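Local coordinates for protein SusD homolog (Bacteroides thetaiotaomicron, PDB 4MRU) that probably binds mucin O-glycans as a SusD-like outer-membrane lipoprotein with a TPR-like helical fold, at residues A[69-74]-A[445-450]; A[198-203]-A[227-232]. All blocks are in the same frame, centred on the assembly; numbering follows the deposited sequence.

Contact 1 of 2, residues A[69-74]-A[445-450]. With EDO (1,2-ethanediol), chain G.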
# COMPACT_ATOMS: atom_id res chain seq x y z
N TYR A 69 5.80 0.53 -16.10
CA TYR A 69 6.01 -0.07 -14.80
C TYR A 69 5.61 -1.55 -14.87
O TYR A 69 6.38 -2.41 -14.37
CB TYR A 69 5.21 0.63 -13.70
CG TYR A 69 5.83 1.93 -13.17
CD1 TYR A 69 5.69 3.14 -13.84
CD2 TYR A 69 6.55 1.94 -11.99
CE1 TYR A 69 6.24 4.32 -13.34
CE2 TYR A 69 7.12 3.10 -11.49
CZ TYR A 69 6.97 4.28 -12.15
OH TYR A 69 7.52 5.40 -11.61
N SER A 70 4.48 -1.87 -15.52
CA SER A 70 3.95 -3.27 -15.48
C SER A 70 4.87 -4.30 -16.17
O SER A 70 4.84 -5.49 -15.83
CB SER A 70 2.57 -3.35 -16.07
OG SER A 70 2.59 -2.95 -17.41
N THR A 71 5.68 -3.82 -17.11
CA THR A 71 6.66 -4.69 -17.82
C THR A 71 8.10 -4.53 -17.30
O THR A 71 9.06 -5.04 -17.90
CB THR A 71 6.58 -4.50 -19.35
OG1 THR A 71 6.74 -3.12 -19.69
CG2 THR A 71 5.26 -5.05 -19.86
N TYR A 72 8.22 -3.84 -16.18
CA TYR A 72 9.46 -3.68 -15.40
C TYR A 72 10.48 -2.75 -16.06
O TYR A 72 11.65 -2.77 -15.68
CB TYR A 72 10.10 -5.05 -15.07
CG TYR A 72 9.22 -6.06 -14.35
CD1 TYR A 72 8.11 -5.69 -13.63
CD2 TYR A 72 9.52 -7.42 -14.39
CE1 TYR A 72 7.37 -6.63 -12.92
CE2 TYR A 72 8.75 -8.37 -13.74
CZ TYR A 72 7.65 -7.97 -13.01
OH TYR A 72 6.90 -8.91 -12.34
N ASN A 73 10.02 -1.93 -17.02
CA ASN A 73 10.93 -1.03 -17.72
C ASN A 73 10.32 0.35 -17.82
O ASN A 73 10.27 0.93 -18.89
CB ASN A 73 11.33 -1.59 -19.09
CG ASN A 73 10.20 -1.59 -20.09
OD1 ASN A 73 9.03 -1.73 -19.73
ND2 ASN A 73 10.56 -1.40 -21.34
N PRO A 74 9.88 0.90 -16.68
CA PRO A 74 9.29 2.22 -16.77
C PRO A 74 10.24 3.22 -17.42
O PRO A 74 11.44 3.20 -17.16
CB PRO A 74 9.05 2.60 -15.31
CG PRO A 74 9.99 1.76 -14.50
CD PRO A 74 10.13 0.49 -15.30
N VAL A 445 4.27 -11.65 -15.10
CA VAL A 445 4.18 -10.82 -16.28
C VAL A 445 4.47 -11.70 -17.52
O VAL A 445 5.16 -12.72 -17.43
CB VAL A 445 5.13 -9.59 -16.28
CG1 VAL A 445 4.85 -8.71 -15.08
CG2 VAL A 445 6.59 -10.04 -16.30
N VAL A 446 3.94 -11.27 -18.66
CA VAL A 446 4.27 -11.90 -19.92
C VAL A 446 5.55 -11.33 -20.55
O VAL A 446 6.44 -12.06 -20.94
CB VAL A 446 3.08 -11.74 -20.89
CG1 VAL A 446 3.42 -12.38 -22.21
CG2 VAL A 446 1.84 -12.37 -20.24
N VAL A 447 5.58 -10.01 -20.65
CA VAL A 447 6.69 -9.30 -21.20
C VAL A 447 7.54 -8.74 -20.07
O VAL A 447 7.15 -7.79 -19.38
CB VAL A 447 6.19 -8.16 -22.10
CG1 VAL A 447 7.36 -7.45 -22.74
CG2 VAL A 447 5.27 -8.69 -23.20
N ASN A 448 8.68 -9.39 -19.82
CA ASN A 448 9.60 -8.97 -18.76
C ASN A 448 10.72 -8.24 -19.40
O ASN A 448 11.68 -8.86 -19.89
CB ASN A 448 10.13 -10.16 -17.92
CG ASN A 448 11.10 -9.70 -16.86
OD1 ASN A 448 11.57 -8.53 -16.87
ND2 ASN A 448 11.49 -10.64 -15.99
N LYS A 449 10.60 -6.91 -19.42
CA LYS A 449 11.63 -6.06 -20.01
C LYS A 449 12.46 -5.44 -18.93
O LYS A 449 13.18 -4.47 -19.19
CB LYS A 449 10.99 -4.99 -20.90
CG LYS A 449 10.44 -5.51 -22.23
CD LYS A 449 9.49 -4.45 -22.82
CE LYS A 449 9.25 -4.64 -24.32
NZ LYS A 449 8.25 -3.65 -24.86
N GLY A 450 12.45 -6.03 -17.73
CA GLY A 450 13.28 -5.54 -16.63
C GLY A 450 14.78 -5.78 -16.75
O GLY A 450 15.24 -6.65 -17.50
C1 EDO G . 3.90 -10.29 -10.42
O1 EDO G . 3.50 -9.46 -9.34
C2 EDO G . 3.99 -9.47 -11.70
O2 EDO G . 4.74 -8.25 -11.50
O HOH W 1 6.25 -2.67 -22.34
O HOH W 2 6.23 -11.43 -13.09
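A type I beta turn from Tyr-69 to Tyr-72 lies against an irregular loop, 445-450, that carries an Asx turn; the two loops are far apart in sequence and join here within the SusD-like fold. The loop enters at Val-445, whose two methyls meet the outer end of the Tyr-72 side chain, the two reaching for each other tip to tip. Val-445 CG1, anti to its carbonyl carbon, lies 3.6 Å from Tyr-72 CZ and also touches Ser-70 O, while CG2 approaches CE2. A water bridges Val-445 N and Tyr-72 OH, and the same hydroxyl makes a very short bond to an ethanediol, whose O2 lies at the ring edge, in its plane. Val-447 runs alongside Thr-71, its carbonyl O 3.3 Å from Thr-71 CB and its own CB against CG2. Asn-448, with CG anti to the backbone N, turns its amide almost at right angles (86°) to the Tyr-72 ring and brings OD1 to the ring edge, 3.4 Å from CD2. Asn-448 OD1 also accepts from Gly-450 N at 2.8 Å, closing the Asx turn, while ND2 is held by Thr-455 OG1 and Val-453 O. Lys-449 N donates to Thr-71 O (2.9 Å), nearly along the C=O axis, in the single direct hydrogen bond between the segments. Its aliphatic chain lies beside Asn-73, with Lys-449 CD 3.6 Å from Asn-73 ND2, before NZ departs to Asn-299. The Asn-73 amide is itself fixed, OD1 accepting from Thr-71 OG1 and ND2 donating to Leu-66 O. At Gly-450 the fit is tight: a side chain would run into Tyr-72 CB, and the bare Gly-450 CA instead makes a CA-H...O contact with Tyr-72 O at 3.4 Å.

Contact 2 of 2, residues A[198-203]-A[227-232]. With EDO (1,2-ethanediol), chain E.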
# COMPACT_ATOMS: atom_id res chain seq x y z
N PHE A 198 -4.88 5.81 15.01
CA PHE A 198 -4.20 5.66 13.73
C PHE A 198 -2.70 5.48 13.94
O PHE A 198 -2.06 4.63 13.31
CB PHE A 198 -4.46 6.86 12.80
CG PHE A 198 -3.58 6.87 11.62
CD1 PHE A 198 -3.80 5.98 10.58
CD2 PHE A 198 -2.53 7.75 11.54
CE1 PHE A 198 -2.97 5.96 9.48
CE2 PHE A 198 -1.69 7.73 10.45
CZ PHE A 198 -1.93 6.86 9.41
N LEU A 199 -2.12 6.32 14.77
CA LEU A 199 -0.67 6.22 15.03
C LEU A 199 -0.28 4.84 15.51
O LEU A 199 0.72 4.26 15.06
CB LEU A 199 -0.26 7.28 16.04
CG LEU A 199 1.19 7.47 16.41
CD1 LEU A 199 1.38 8.92 16.87
CD2 LEU A 199 1.62 6.51 17.49
N HIS A 200 -1.05 4.30 16.44
CA HIS A 200 -0.79 2.93 16.94
C HIS A 200 -0.97 1.85 15.87
O HIS A 200 -0.25 0.85 15.85
CB HIS A 200 -1.67 2.65 18.14
CG HIS A 200 -1.45 3.59 19.27
ND1 HIS A 200 -2.48 4.05 20.07
CD2 HIS A 200 -0.34 4.24 19.68
CE1 HIS A 200 -1.99 4.88 20.97
NE2 HIS A 200 -0.70 5.04 20.73
N SER A 201 -1.93 2.05 14.99
CA SER A 201 -2.15 1.15 13.89
C SER A 201 -0.94 1.18 12.91
O SER A 201 -0.50 0.17 12.44
CB SER A 201 -3.46 1.50 13.18
OG SER A 201 -4.55 1.52 14.11
N LEU A 202 -0.42 2.36 12.63
CA LEU A 202 0.76 2.49 11.79
C LEU A 202 1.97 1.84 12.44
O LEU A 202 2.75 1.19 11.74
CB LEU A 202 1.07 3.95 11.54
CG LEU A 202 2.19 4.33 10.58
CD1 LEU A 202 1.97 3.70 9.22
CD2 LEU A 202 2.27 5.85 10.47
N GLN A 203 2.15 2.02 13.76
CA GLN A 203 3.22 1.32 14.48
C GLN A 203 3.08 -0.20 14.32
O GLN A 203 4.06 -0.90 14.11
CB GLN A 203 3.22 1.65 15.95
CG GLN A 203 3.61 3.06 16.31
CD GLN A 203 3.31 3.40 17.78
OE1 GLN A 203 2.25 3.04 18.32
NE2 GLN A 203 4.25 4.09 18.43
N VAL A 227 -0.89 -2.27 20.20
CA VAL A 227 -2.20 -2.84 20.43
C VAL A 227 -2.71 -2.50 21.81
O VAL A 227 -3.89 -2.13 21.98
CB VAL A 227 -2.17 -4.38 20.20
CG1 VAL A 227 -3.42 -5.05 20.72
CG2 VAL A 227 -2.04 -4.65 18.72
N THR A 228 -1.86 -2.62 22.83
CA THR A 228 -2.28 -2.25 24.16
C THR A 228 -2.69 -0.78 24.24
O THR A 228 -3.63 -0.46 24.93
CB THR A 228 -1.15 -2.54 25.19
OG1 THR A 228 -0.90 -3.94 25.16
CG2 THR A 228 -1.55 -2.14 26.59
N ALA A 229 -2.00 0.10 23.52
CA ALA A 229 -2.30 1.54 23.57
C ALA A 229 -3.59 1.89 22.85
O ALA A 229 -4.15 2.96 23.11
CB ALA A 229 -1.14 2.37 22.99
N GLY A 230 -4.05 1.01 21.96
CA GLY A 230 -5.32 1.16 21.30
C GLY A 230 -5.14 1.40 19.80
O GLY A 230 -4.58 2.41 19.40
N VAL A 231 -5.66 0.49 18.98
CA VAL A 231 -5.60 0.59 17.52
C VAL A 231 -7.03 0.74 16.99
O VAL A 231 -7.99 0.65 17.75
CB VAL A 231 -4.92 -0.63 16.88
CG1 VAL A 231 -3.42 -0.64 17.20
CG2 VAL A 231 -5.56 -1.96 17.35
N ILE A 232 -7.14 1.02 15.69
CA ILE A 232 -8.43 1.15 15.02
C ILE A 232 -9.13 -0.21 15.01
O ILE A 232 -8.62 -1.19 14.47
CB ILE A 232 -8.25 1.66 13.56
CG1 ILE A 232 -7.65 3.07 13.55
CG2 ILE A 232 -9.56 1.64 12.81
CD1 ILE A 232 -7.13 3.50 12.19
C1 EDO E . 3.69 4.01 22.02
O1 EDO E . 3.51 5.04 21.05
C2 EDO E . 2.48 3.11 22.00
O2 EDO E . 2.61 2.30 20.83
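His-200 reaches from helix 192-209 to the C-terminal end of helix 216-229. With CG anti to the carbonyl carbon (chi1 -59°), His-200 CB lies 3.2 Å from Gly-230 O and also touches Val-231 CG1. Beyond CG, His-200 ND1 donates to Gly-230 O at 2.7 Å, on a lone pair of that carbonyl and close to the ring plane. His-200 CE1 lies beneath Ala-229 CB, 3.3 Å away, where the methyl makes a CH-pi contact over one ring face. At the far side NE2 is hydrogen-bonded to Asp-167 OD2, an acidic partner that may favour a protonated imidazole, and CD2 borders the ethanediol gripped by Gln-203. An alanine in place of His-200 would remove the donor to Gly-230 O and the ring under the Ala-229 methyl, and would probably loosen the hold on the chain leaving helix 216-229. The next residue, Ser-201, takes through OG a nearly straight bond from Ile-232 N (3.1 Å, 177°) while also bonding Leu-197 O. Gly-230, with its positive phi, turns the chain so that Val-231 and Ile-232 run back along the earlier helix, an arrangement that belongs to the packing of consecutive helices in the largely helical, TPR-like framework of the SusD family.

How the contacts relate
The two contacts lie on opposite sides of the chain's centre, about 37 Å apart between centres and about 21 Å between nearest atoms, and share no helix or strand. In sequence the order is 69-74, then 198-203 and 227-232, then 445-450, so the whole of contact 2 falls within the span that contact 1 brackets. Contact 2 is local, fastening the end of helix 216-229 to the preceding helix 192-209. Contact 1 is long-range: it joins the loop before helix 81-100 to the loop before helix 466-471, across 370 residues that are about half helix. One thus ties a helix end to its neighbour, whereas the other draws together distant loops of the same SusD-like chain.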